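Beta-agarase AgaA (Microbulbifer thermotolerans, PDB 3WZ1) cleaves beta-1,4-galactosidic linkages within agarose chains, releasing mainly neoagarotetraose, through the family 16 glycoside hydrolase catalytic domain described here. Local coordinates at residues Ala2-Gly7 / Ser26-Tyr31; Pro9-Pro14 / Glu200-Gly205; Tyr103-Ala108 / Val266-Phe271; Ile130-Ala135 / His187-Tyr192. All coordinates share one frame; numbering follows the deposited sequence.

Interaction 1: residues Ala2-Gly7 / Ser26-Tyr31; sequences AADWDG and SDDFNY. With NA (sodium ion), chain B.
The indole of Trp5 slides its six-membered end against the backbone between Ser26 and Asp28: Asp27 C lies at the ring edge, 3.7 Å from Trp5 CZ3. Ala3 CB covers one face of the indole, off toward its rim, while Ser26 CB and Asp28 CB approach obliquely, Ser26 CB reaching Trp5 CH2 at 3.6 Å. The carboxylates of Asp4 and Asp28 have their planes turned 49° apart. Asp28 CG stands between its own backbone N and carbonyl carbon (chi1 64°), which brings OD2 to the backbone at the start of the type I turn from Ala3 to Asp6. There Asp28 OD2 uses its anti lone pair to accept from Asp4 N at 2.9 Å. A water bonded to Asp28 OD2 at 2.7 Å also reaches Ala2 O. The side chain of Asp4 turns to the sodium ion, its OD2 2.3 Å from the metal, and Asp28 O binds the same ion at 2.3 Å. An alanine in place of Asp28 would probably leave Asp4 N without this acceptor and the water without its carboxylate partner, although the backbone ligand could remain. Within the 26-31 loop, Asp27 OD1 accepts from Phe29 N, an Asx turn. Gly72 and Asp267 complete the protein ligands, making this a sodium site at the edge of the GH16 jelly roll that ties the N-terminal turn to the loop after strand 18-22.

Interaction 2: residues Pro9-Pro14 / Glu200-Gly205; sequences PVPANP and EYYVDG
Pro11 and the ring of Tyr202 cross obliquely, and Pro11 CG comes 3.3 Å from Tyr202 CD2. Pro11 CB adds a contact to CD2 and also meets Gly205 O at 3.4 Å. Farther along the ring, Ala12 takes over: its CA lies 3.3 Å from Tyr202 OH, and its methyl sits by CZ. Tyr202 CG is anti to its carbonyl carbon (chi1 -63°), a torsion that lays the ring along the N-terminal loop from Pro11 to Ala12. Tyr202 OH donates to Glu200 OE1 of its own strand at 2.6 Å, from 42° above the carboxylate plane. A water gives a proton to that same Glu200 OE1 and accepts from Asn13 N at 2.9 Å, bridging the two segments, which share no direct hydrogen bond. Tyr103 of strand 102-109 also packs against Pro11 and Ala12. Asp204 and Gly205 carry the positive phi angles of a type I' turn, joining antiparallel strands 198-203 and 206-212. The contact thus lays an irregular, proline-rich N-terminal segment over a beta hairpin of the jelly roll, away from the predicted catalytic residues.

Interaction 3: residues Tyr103-Ala108 / Val266-Phe271; sequences YMEARA and VDWVRF. With NA (sodium ion), chain B.
Arg107 runs its side chain across Trp268. Arg107 CB begins 3.6 Å above the Trp268 indole plane, over the ring centre; CG then passes Asp267 CB. Arg107 CD lies over the same face, 3.7 Å from the centroid of the Trp268 six-membered ring, a CH-pi contact. At the tip, Arg107 NH1 donates to Asp267 OD2 at 2.8 Å, nearly in the guanidinium plane, in a salt bridge. With CG anti to the backbone N (chi1 177°) and the chain extended to NE, Arg107 spans ring and acid together. Asp267 and Trp268 both face Arg107 in a classic beta bulge, where Arg107 O receives Asp267 N; Asp267 OD1 and O bind the sodium ion at 2.4 and 2.3 Å. Glu105 OE1 is gripped by Trp268 NE1 at 3.1 Å, on its anti lone pair, and by Arg270 NE at 2.8 Å, from above the carboxylate plane. An alanine in place of Trp268 would probably deprive Glu105 OE1 of its indole donor and leave the aliphatic part of Arg107 without its platform. Tyr103 OH and Arg188 hold Glu105 OE2. Backbone bonds pair Glu105 with Arg270, and strand 102-109 runs antiparallel to both strand 264-276 and strand 187-195, with Ala106 and Val269 turned inward onto Phe119 of strand 116-123.

Interaction 4: residues Ile130-Ala135 / His187-Tyr192; sequences IDVIEA and HRVGVY
The backbone around Val132 runs nearly opposite to that around Gly190, 168° apart in direction, with Val132 CA 6.1 Å from Gly190 CA. No hydrogen bond joins the segments; the contact is apolar, methyl against methyl and methyl against backbone. Val132 points both methyls across: CG2 meets Val191 CG2 at 3.6 Å, while CG1, anti to its backbone N (chi1 179°), settles over the opposing backbone, 3.4 Å from Val189 O and near Gly190 CA. Val189 answers from the other strand by placing its CG1 3.4 Å from Val132 O. Ile133 lays CG1 3.7 Å from Val189 CB. Ile130 makes a looser touch on Val191, its CG2 4.3 Å from Val191 CG1. Val132 and Ile133 both face Phe119, a classic beta bulge that lies between the predicted nucleophile Glu129 and the predicted proton donor Glu134, as in the GH16 members whose catalytic strand is bulged. Strand 128-135, paired with 116-123 and 150-158, thereby stacks its inner surface on strand 187-195, which is itself paired with 102-109 and 198-203.

Interaction 3 is the hub. Its centre lies about 9 Å from that of interaction 1, 12 Å from interaction 2 and 8 Å from interaction 4. Strand 102-109 neighbours 187-195, which pairs with 198-203, so interactions 2, 3 and 4 reach the same sheet; interaction 1 shares the sodium ion with interaction 3. A backbone bond between Met104 and Val191 joins interactions 3 and 4. Along the chain, interaction 1 closes before interactions 3 and 4 open, interaction 4 falls between the two segments of interaction 3, and interaction 2 alternates with interactions 1 and 3. The N-terminal segments are thus fastened to one sheet, which packs on the strand bearing the predicted catalytic pair.

Interaction 1: residues Ala2-Gly7 / Ser26-Tyr31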
# COMPACT_ATOMS: atom_id res chain seq x y z
N ALA A 2 -22.11 4.52 -11.40
CA ALA A 2 -21.77 3.18 -10.83
C ALA A 2 -20.28 3.17 -10.47
O ALA A 2 -19.51 3.95 -11.04
CB ALA A 2 -22.09 2.07 -11.82
N ALA A 3 -19.89 2.32 -9.53
CA ALA A 3 -18.48 2.15 -9.16
C ALA A 3 -18.11 0.68 -9.17
O ALA A 3 -18.95 -0.21 -8.98
CB ALA A 3 -18.19 2.74 -7.78
N ASP A 4 -16.83 0.41 -9.38
CA ASP A 4 -16.37 -0.97 -9.42
C ASP A 4 -16.61 -1.74 -8.14
O ASP A 4 -16.72 -2.95 -8.18
CB ASP A 4 -14.88 -1.04 -9.78
CG ASP A 4 -14.59 -0.69 -11.23
OD1 ASP A 4 -15.50 -0.77 -12.09
OD2 ASP A 4 -13.42 -0.34 -11.52
N TRP A 5 -16.66 -1.05 -7.00
CA TRP A 5 -16.88 -1.66 -5.68
C TRP A 5 -18.36 -1.75 -5.28
O TRP A 5 -18.67 -2.10 -4.15
CB TRP A 5 -16.11 -0.89 -4.58
CG TRP A 5 -16.46 0.56 -4.56
CD1 TRP A 5 -17.65 1.13 -4.16
CD2 TRP A 5 -15.63 1.66 -4.98
NE1 TRP A 5 -17.61 2.47 -4.33
CE2 TRP A 5 -16.38 2.84 -4.82
CE3 TRP A 5 -14.32 1.75 -5.48
CZ2 TRP A 5 -15.87 4.10 -5.15
CZ3 TRP A 5 -13.82 3.01 -5.80
CH2 TRP A 5 -14.59 4.15 -5.64
N ASP A 6 -19.28 -1.40 -6.18
CA ASP A 6 -20.71 -1.42 -5.85
C ASP A 6 -21.10 -2.83 -5.44
O ASP A 6 -20.83 -3.81 -6.16
CB ASP A 6 -21.58 -0.97 -7.04
CG ASP A 6 -21.61 0.56 -7.25
OD1 ASP A 6 -21.11 1.37 -6.42
OD2 ASP A 6 -22.15 0.97 -8.30
N GLY A 7 -21.74 -2.93 -4.29
CA GLY A 7 -22.18 -4.21 -3.75
C GLY A 7 -21.15 -4.94 -2.93
O GLY A 7 -21.46 -5.97 -2.33
N SER A 26 -11.70 8.17 -2.90
CA SER A 26 -11.96 6.86 -3.49
C SER A 26 -11.97 6.96 -5.02
O SER A 26 -12.55 7.90 -5.57
CB SER A 26 -13.28 6.28 -3.00
OG SER A 26 -13.33 6.30 -1.57
N ASP A 27 -11.29 6.02 -5.67
CA ASP A 27 -11.03 6.08 -7.11
C ASP A 27 -11.04 4.64 -7.64
O ASP A 27 -10.28 3.82 -7.16
CB ASP A 27 -9.69 6.79 -7.40
CG ASP A 27 -9.54 7.25 -8.84
OD1 ASP A 27 -10.33 6.81 -9.70
OD2 ASP A 27 -8.60 8.06 -9.13
N ASP A 28 -11.90 4.36 -8.63
CA ASP A 28 -11.89 3.07 -9.31
C ASP A 28 -11.23 3.10 -10.69
O ASP A 28 -11.29 2.13 -11.43
CB ASP A 28 -13.29 2.43 -9.34
CG ASP A 28 -14.30 3.23 -10.13
OD1 ASP A 28 -13.97 4.35 -10.61
OD2 ASP A 28 -15.44 2.73 -10.28
N PHE A 29 -10.57 4.22 -11.02
CA PHE A 29 -9.62 4.26 -12.13
C PHE A 29 -10.25 3.94 -13.48
O PHE A 29 -9.62 3.35 -14.35
CB PHE A 29 -8.41 3.36 -11.82
CG PHE A 29 -7.65 3.80 -10.59
CD1 PHE A 29 -7.00 5.03 -10.57
CD2 PHE A 29 -7.61 3.01 -9.45
CE1 PHE A 29 -6.34 5.45 -9.45
CE2 PHE A 29 -6.95 3.43 -8.32
CZ PHE A 29 -6.31 4.66 -8.32
N ASN A 30 -11.48 4.38 -13.66
CA ASN A 30 -12.17 4.22 -14.94
C ASN A 30 -12.04 5.47 -15.79
O ASN A 30 -13.02 6.18 -16.11
CB ASN A 30 -13.62 3.79 -14.71
CG ASN A 30 -13.71 2.36 -14.24
OD1 ASN A 30 -14.21 2.09 -13.15
ND2 ASN A 30 -13.21 1.45 -15.03
N TYR A 31 -10.80 5.76 -16.13
CA TYR A 31 -10.45 6.87 -17.01
C TYR A 31 -9.10 6.56 -17.62
O TYR A 31 -8.40 5.63 -17.19
CB TYR A 31 -10.42 8.21 -16.28
CG TYR A 31 -9.60 8.24 -15.00
CD1 TYR A 31 -10.16 7.89 -13.77
CD2 TYR A 31 -8.27 8.67 -15.02
CE1 TYR A 31 -9.41 7.92 -12.62
CE2 TYR A 31 -7.51 8.72 -13.87
CZ TYR A 31 -8.08 8.35 -12.67
OH TYR A 31 -7.33 8.41 -11.50
NA NA B . -11.16 -0.18 -11.56
O HOH W 1 -16.88 3.96 -12.22

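Interaction 2: residues Pro9-Pro14 / Glu200-Gly205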
# COMPACT_ATOMS: atom_id res chain seq x y z
N PRO A 9 -19.26 -5.19 0.30
CA PRO A 9 -19.44 -4.51 1.59
C PRO A 9 -18.13 -4.08 2.25
O PRO A 9 -17.07 -4.62 1.96
CB PRO A 9 -20.13 -5.56 2.47
CG PRO A 9 -20.19 -6.82 1.70
CD PRO A 9 -19.73 -6.59 0.31
N VAL A 10 -18.25 -3.11 3.15
CA VAL A 10 -17.16 -2.77 4.07
C VAL A 10 -17.26 -3.72 5.28
O VAL A 10 -18.30 -3.77 5.93
CB VAL A 10 -17.27 -1.30 4.51
CG1 VAL A 10 -16.24 -0.96 5.57
CG2 VAL A 10 -17.12 -0.36 3.32
N PRO A 11 -16.20 -4.48 5.58
CA PRO A 11 -16.30 -5.53 6.60
C PRO A 11 -16.15 -5.05 8.05
O PRO A 11 -16.49 -5.77 8.98
CB PRO A 11 -15.17 -6.48 6.22
CG PRO A 11 -14.14 -5.59 5.57
CD PRO A 11 -14.91 -4.54 4.85
N ALA A 12 -15.64 -3.84 8.23
CA ALA A 12 -15.48 -3.28 9.56
C ALA A 12 -16.81 -2.72 10.08
O ALA A 12 -17.74 -2.46 9.31
CB ALA A 12 -14.40 -2.19 9.53
N ASN A 13 -16.87 -2.54 11.40
CA ASN A 13 -18.06 -2.03 12.11
C ASN A 13 -17.86 -0.54 12.40
O ASN A 13 -16.90 -0.16 13.09
CB ASN A 13 -18.18 -2.81 13.41
CG ASN A 13 -19.38 -2.41 14.25
OD1 ASN A 13 -20.07 -1.42 14.01
ND2 ASN A 13 -19.62 -3.21 15.29
N PRO A 14 -18.76 0.32 11.88
CA PRO A 14 -18.60 1.75 12.05
C PRO A 14 -19.06 2.24 13.43
O PRO A 14 -18.88 3.41 13.74
CB PRO A 14 -19.49 2.32 10.96
CG PRO A 14 -20.59 1.34 10.86
CD PRO A 14 -19.97 -0.00 11.11
N GLU A 200 -7.37 -2.74 12.38
CA GLU A 200 -7.92 -4.04 11.97
C GLU A 200 -7.62 -4.30 10.51
O GLU A 200 -7.91 -3.45 9.66
CB GLU A 200 -9.43 -4.11 12.19
CG GLU A 200 -9.85 -3.95 13.64
CD GLU A 200 -11.32 -3.66 13.83
OE1 GLU A 200 -12.08 -3.49 12.85
OE2 GLU A 200 -11.73 -3.58 15.02
N TYR A 201 -7.06 -5.47 10.20
CA TYR A 201 -6.74 -5.84 8.82
C TYR A 201 -7.74 -6.83 8.25
O TYR A 201 -8.05 -7.85 8.90
CB TYR A 201 -5.35 -6.46 8.73
CG TYR A 201 -4.23 -5.47 9.05
CD1 TYR A 201 -3.90 -5.16 10.35
CD2 TYR A 201 -3.52 -4.84 8.03
CE1 TYR A 201 -2.91 -4.24 10.64
CE2 TYR A 201 -2.50 -3.93 8.31
CZ TYR A 201 -2.20 -3.63 9.62
OH TYR A 201 -1.21 -2.72 9.95
N TYR A 202 -8.19 -6.57 7.03
CA TYR A 202 -9.19 -7.39 6.35
C TYR A 202 -8.68 -7.83 4.98
O TYR A 202 -8.17 -7.01 4.21
CB TYR A 202 -10.48 -6.60 6.17
CG TYR A 202 -11.14 -6.20 7.47
CD1 TYR A 202 -10.73 -5.07 8.16
CD2 TYR A 202 -12.21 -6.92 7.96
CE1 TYR A 202 -11.35 -4.69 9.33
CE2 TYR A 202 -12.85 -6.55 9.13
CZ TYR A 202 -12.41 -5.43 9.82
OH TYR A 202 -13.04 -5.07 10.98
N VAL A 203 -8.80 -9.13 4.69
CA VAL A 203 -8.39 -9.67 3.40
C VAL A 203 -9.62 -10.32 2.76
O VAL A 203 -10.25 -11.19 3.38
CB VAL A 203 -7.25 -10.69 3.56
CG1 VAL A 203 -6.93 -11.35 2.22
CG2 VAL A 203 -6.00 -10.03 4.13
N ASP A 204 -10.00 -9.86 1.57
CA ASP A 204 -11.15 -10.40 0.86
C ASP A 204 -12.40 -10.48 1.75
O ASP A 204 -13.14 -11.48 1.75
CB ASP A 204 -10.78 -11.74 0.23
CG ASP A 204 -9.69 -11.61 -0.83
OD1 ASP A 204 -9.72 -10.59 -1.52
OD2 ASP A 204 -8.88 -12.55 -0.97
N GLY A 205 -12.61 -9.41 2.52
CA GLY A 205 -13.81 -9.23 3.31
C GLY A 205 -13.80 -9.84 4.69
O GLY A 205 -14.81 -9.77 5.38
O HOH W 2 -14.80 -3.25 13.27

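Interaction 3: residues Tyr103-Ala108 / Val266-Phe271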
# COMPACT_ATOMS: atom_id res chain seq x y z
N TYR A 103 -11.78 3.64 7.14
CA TYR A 103 -11.51 2.33 6.53
C TYR A 103 -10.88 2.58 5.17
O TYR A 103 -11.42 3.33 4.38
CB TYR A 103 -12.80 1.50 6.37
CG TYR A 103 -12.57 0.15 5.74
CD1 TYR A 103 -11.96 -0.88 6.46
CD2 TYR A 103 -12.91 -0.09 4.41
CE1 TYR A 103 -11.73 -2.11 5.89
CE2 TYR A 103 -12.66 -1.32 3.83
CZ TYR A 103 -12.06 -2.33 4.58
OH TYR A 103 -11.82 -3.56 4.01
N MET A 104 -9.74 1.94 4.91
CA MET A 104 -8.92 2.21 3.72
C MET A 104 -8.64 0.88 3.03
O MET A 104 -8.07 -0.01 3.66
CB MET A 104 -7.60 2.85 4.15
CG MET A 104 -7.77 3.96 5.16
SD MET A 104 -6.22 4.76 5.69
CE MET A 104 -5.42 3.42 6.54
N GLU A 105 -9.02 0.75 1.76
CA GLU A 105 -8.98 -0.56 1.09
C GLU A 105 -8.56 -0.44 -0.36
O GLU A 105 -8.97 0.49 -1.06
CB GLU A 105 -10.36 -1.19 1.17
CG GLU A 105 -10.43 -2.64 0.69
CD GLU A 105 -11.86 -3.05 0.48
OE1 GLU A 105 -12.42 -2.69 -0.59
OE2 GLU A 105 -12.36 -3.74 1.35
N ALA A 106 -7.75 -1.39 -0.82
CA ALA A 106 -7.43 -1.50 -2.24
C ALA A 106 -7.79 -2.87 -2.75
O ALA A 106 -7.68 -3.85 -2.03
CB ALA A 106 -5.95 -1.28 -2.49
N ARG A 107 -8.21 -2.93 -4.01
CA ARG A 107 -8.33 -4.19 -4.72
C ARG A 107 -7.24 -4.20 -5.78
O ARG A 107 -7.17 -3.30 -6.63
CB ARG A 107 -9.71 -4.36 -5.36
CG ARG A 107 -9.86 -5.64 -6.17
CD ARG A 107 -11.27 -5.86 -6.68
NE ARG A 107 -11.40 -7.23 -7.17
CZ ARG A 107 -11.46 -7.60 -8.46
NH1 ARG A 107 -11.42 -6.72 -9.44
NH2 ARG A 107 -11.56 -8.88 -8.76
N ALA A 108 -6.35 -5.18 -5.69
CA ALA A 108 -5.08 -5.10 -6.44
C ALA A 108 -4.49 -6.46 -6.74
O ALA A 108 -4.81 -7.43 -6.06
CB ALA A 108 -4.06 -4.26 -5.69
N VAL A 266 -3.89 -1.93 -9.80
CA VAL A 266 -4.86 -1.58 -8.76
C VAL A 266 -6.20 -1.29 -9.43
O VAL A 266 -6.33 -0.33 -10.18
CB VAL A 266 -4.34 -0.40 -7.92
CG1 VAL A 266 -5.40 0.06 -6.91
CG2 VAL A 266 -3.05 -0.80 -7.23
N ASP A 267 -7.19 -2.13 -9.15
CA ASP A 267 -8.55 -1.94 -9.65
C ASP A 267 -9.23 -0.76 -8.97
O ASP A 267 -9.94 0.03 -9.61
CB ASP A 267 -9.39 -3.22 -9.44
CG ASP A 267 -10.68 -3.21 -10.22
OD1 ASP A 267 -10.79 -2.54 -11.27
OD2 ASP A 267 -11.62 -3.90 -9.77
N TRP A 268 -9.03 -0.63 -7.66
CA TRP A 268 -9.62 0.49 -6.91
C TRP A 268 -8.88 0.74 -5.61
O TRP A 268 -8.27 -0.16 -5.03
CB TRP A 268 -11.12 0.28 -6.61
CG TRP A 268 -11.51 -0.70 -5.46
CD1 TRP A 268 -11.20 -0.61 -4.10
CD2 TRP A 268 -12.38 -1.82 -5.58
NE1 TRP A 268 -11.79 -1.64 -3.41
CE2 TRP A 268 -12.51 -2.39 -4.31
CE3 TRP A 268 -13.02 -2.42 -6.67
CZ2 TRP A 268 -13.27 -3.52 -4.09
CZ3 TRP A 268 -13.78 -3.50 -6.45
CH2 TRP A 268 -13.90 -4.06 -5.17
N VAL A 269 -8.97 1.99 -5.17
CA VAL A 269 -8.74 2.34 -3.77
C VAL A 269 -10.00 3.05 -3.29
O VAL A 269 -10.56 3.88 -4.00
CB VAL A 269 -7.47 3.19 -3.55
CG1 VAL A 269 -6.22 2.41 -3.94
CG2 VAL A 269 -7.52 4.53 -4.31
N ARG A 270 -10.46 2.69 -2.10
CA ARG A 270 -11.65 3.32 -1.55
C ARG A 270 -11.47 3.52 -0.06
O ARG A 270 -10.74 2.77 0.62
CB ARG A 270 -12.91 2.52 -1.88
CG ARG A 270 -13.04 1.17 -1.20
CD ARG A 270 -14.32 0.44 -1.64
NE ARG A 270 -14.45 -0.84 -0.95
CZ ARG A 270 -15.60 -1.50 -0.75
NH1 ARG A 270 -16.76 -0.98 -1.11
NH2 ARG A 270 -15.55 -2.70 -0.16
N PHE A 271 -12.16 4.53 0.43
CA PHE A 271 -11.99 4.99 1.79
C PHE A 271 -13.36 5.34 2.32
O PHE A 271 -14.13 5.99 1.61
CB PHE A 271 -11.08 6.22 1.82
CG PHE A 271 -9.82 6.07 1.01
CD1 PHE A 271 -9.81 6.37 -0.32
CD2 PHE A 271 -8.66 5.60 1.60
CE1 PHE A 271 -8.65 6.20 -1.08
CE2 PHE A 271 -7.50 5.44 0.86
CZ PHE A 271 -7.50 5.74 -0.47
NA NA B . -11.16 -0.18 -11.56

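Interaction 4: residues Ile130-Ala135 / His187-Tyr192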
# COMPACT_ATOMS: atom_id res chain seq x y z
N ILE A 130 1.16 3.37 8.10
CA ILE A 130 0.32 2.16 8.11
C ILE A 130 0.45 1.49 6.75
O ILE A 130 0.26 2.14 5.72
CB ILE A 130 -1.15 2.50 8.41
CG1 ILE A 130 -1.26 3.11 9.81
CG2 ILE A 130 -2.04 1.26 8.31
CD1 ILE A 130 -2.59 3.78 10.12
N ASP A 131 0.80 0.20 6.75
CA ASP A 131 0.94 -0.60 5.52
C ASP A 131 -0.23 -1.55 5.32
O ASP A 131 -0.36 -2.56 6.06
CB ASP A 131 2.21 -1.41 5.60
CG ASP A 131 3.39 -0.57 5.91
OD1 ASP A 131 3.64 0.35 5.07
OD2 ASP A 131 4.01 -0.76 6.97
N VAL A 132 -1.02 -1.29 4.28
CA VAL A 132 -2.23 -2.07 4.01
C VAL A 132 -1.87 -3.22 3.08
O VAL A 132 -1.93 -4.38 3.49
CB VAL A 132 -3.38 -1.18 3.46
CG1 VAL A 132 -4.62 -2.01 3.17
CG2 VAL A 132 -3.72 -0.07 4.45
N ILE A 133 -1.48 -2.92 1.83
CA ILE A 133 -0.80 -3.92 0.98
C ILE A 133 0.70 -3.65 1.02
O ILE A 133 1.17 -2.54 0.70
CB ILE A 133 -1.30 -3.95 -0.49
CG1 ILE A 133 -2.79 -4.26 -0.56
CG2 ILE A 133 -0.48 -4.94 -1.31
CD1 ILE A 133 -3.36 -4.27 -1.95
N GLU A 134 1.45 -4.65 1.45
CA GLU A 134 2.90 -4.70 1.27
C GLU A 134 3.23 -6.16 1.08
O GLU A 134 3.10 -6.96 2.01
CB GLU A 134 3.66 -4.12 2.46
CG GLU A 134 5.17 -4.20 2.29
CD GLU A 134 5.92 -3.44 3.36
OE1 GLU A 134 5.93 -3.87 4.54
OE2 GLU A 134 6.48 -2.37 3.03
N ALA A 135 3.60 -6.53 -0.13
CA ALA A 135 3.76 -7.92 -0.44
C ALA A 135 4.64 -8.10 -1.66
O ALA A 135 4.80 -7.16 -2.46
CB ALA A 135 2.40 -8.54 -0.69
N HIS A 187 -7.08 -9.17 -5.26
CA HIS A 187 -7.58 -9.40 -3.90
C HIS A 187 -7.83 -8.07 -3.27
O HIS A 187 -7.23 -7.05 -3.68
CB HIS A 187 -6.54 -10.14 -3.06
CG HIS A 187 -6.36 -11.56 -3.49
ND1 HIS A 187 -7.15 -12.58 -3.00
CD2 HIS A 187 -5.53 -12.12 -4.40
CE1 HIS A 187 -6.80 -13.71 -3.59
NE2 HIS A 187 -5.81 -13.46 -4.43
N ARG A 188 -8.70 -8.03 -2.27
CA ARG A 188 -8.92 -6.76 -1.61
C ARG A 188 -8.36 -6.81 -0.22
O ARG A 188 -8.52 -7.80 0.49
CB ARG A 188 -10.37 -6.30 -1.69
CG ARG A 188 -11.35 -7.04 -0.87
CD ARG A 188 -12.71 -6.35 -1.03
NE ARG A 188 -13.75 -7.14 -0.40
CZ ARG A 188 -14.55 -6.76 0.58
NH1 ARG A 188 -14.45 -5.57 1.15
NH2 ARG A 188 -15.50 -7.60 0.99
N VAL A 189 -7.62 -5.77 0.13
CA VAL A 189 -6.97 -5.72 1.42
C VAL A 189 -7.31 -4.36 2.00
O VAL A 189 -7.14 -3.34 1.35
CB VAL A 189 -5.45 -5.91 1.33
CG1 VAL A 189 -4.83 -5.97 2.70
CG2 VAL A 189 -5.14 -7.18 0.56
N GLY A 190 -7.83 -4.36 3.22
CA GLY A 190 -8.22 -3.12 3.87
C GLY A 190 -7.78 -3.03 5.32
O GLY A 190 -7.52 -4.03 5.98
N VAL A 191 -7.64 -1.80 5.80
CA VAL A 191 -7.43 -1.57 7.23
C VAL A 191 -8.49 -0.61 7.76
O VAL A 191 -8.81 0.40 7.12
CB VAL A 191 -6.01 -1.03 7.53
CG1 VAL A 191 -5.84 -0.63 9.00
CG2 VAL A 191 -4.97 -2.06 7.18
N TYR A 192 -9.04 -0.95 8.93
CA TYR A 192 -9.77 0.02 9.71
C TYR A 192 -8.80 0.66 10.66
O TYR A 192 -8.35 0.02 11.63
CB TYR A 192 -10.94 -0.59 10.47
CG TYR A 192 -11.84 0.43 11.17
CD1 TYR A 192 -11.90 1.76 10.77
CD2 TYR A 192 -12.67 0.03 12.21
CE1 TYR A 192 -12.73 2.67 11.39
CE2 TYR A 192 -13.52 0.93 12.82
CZ TYR A 192 -13.54 2.24 12.42
OH TYR A 192 -14.40 3.15 13.04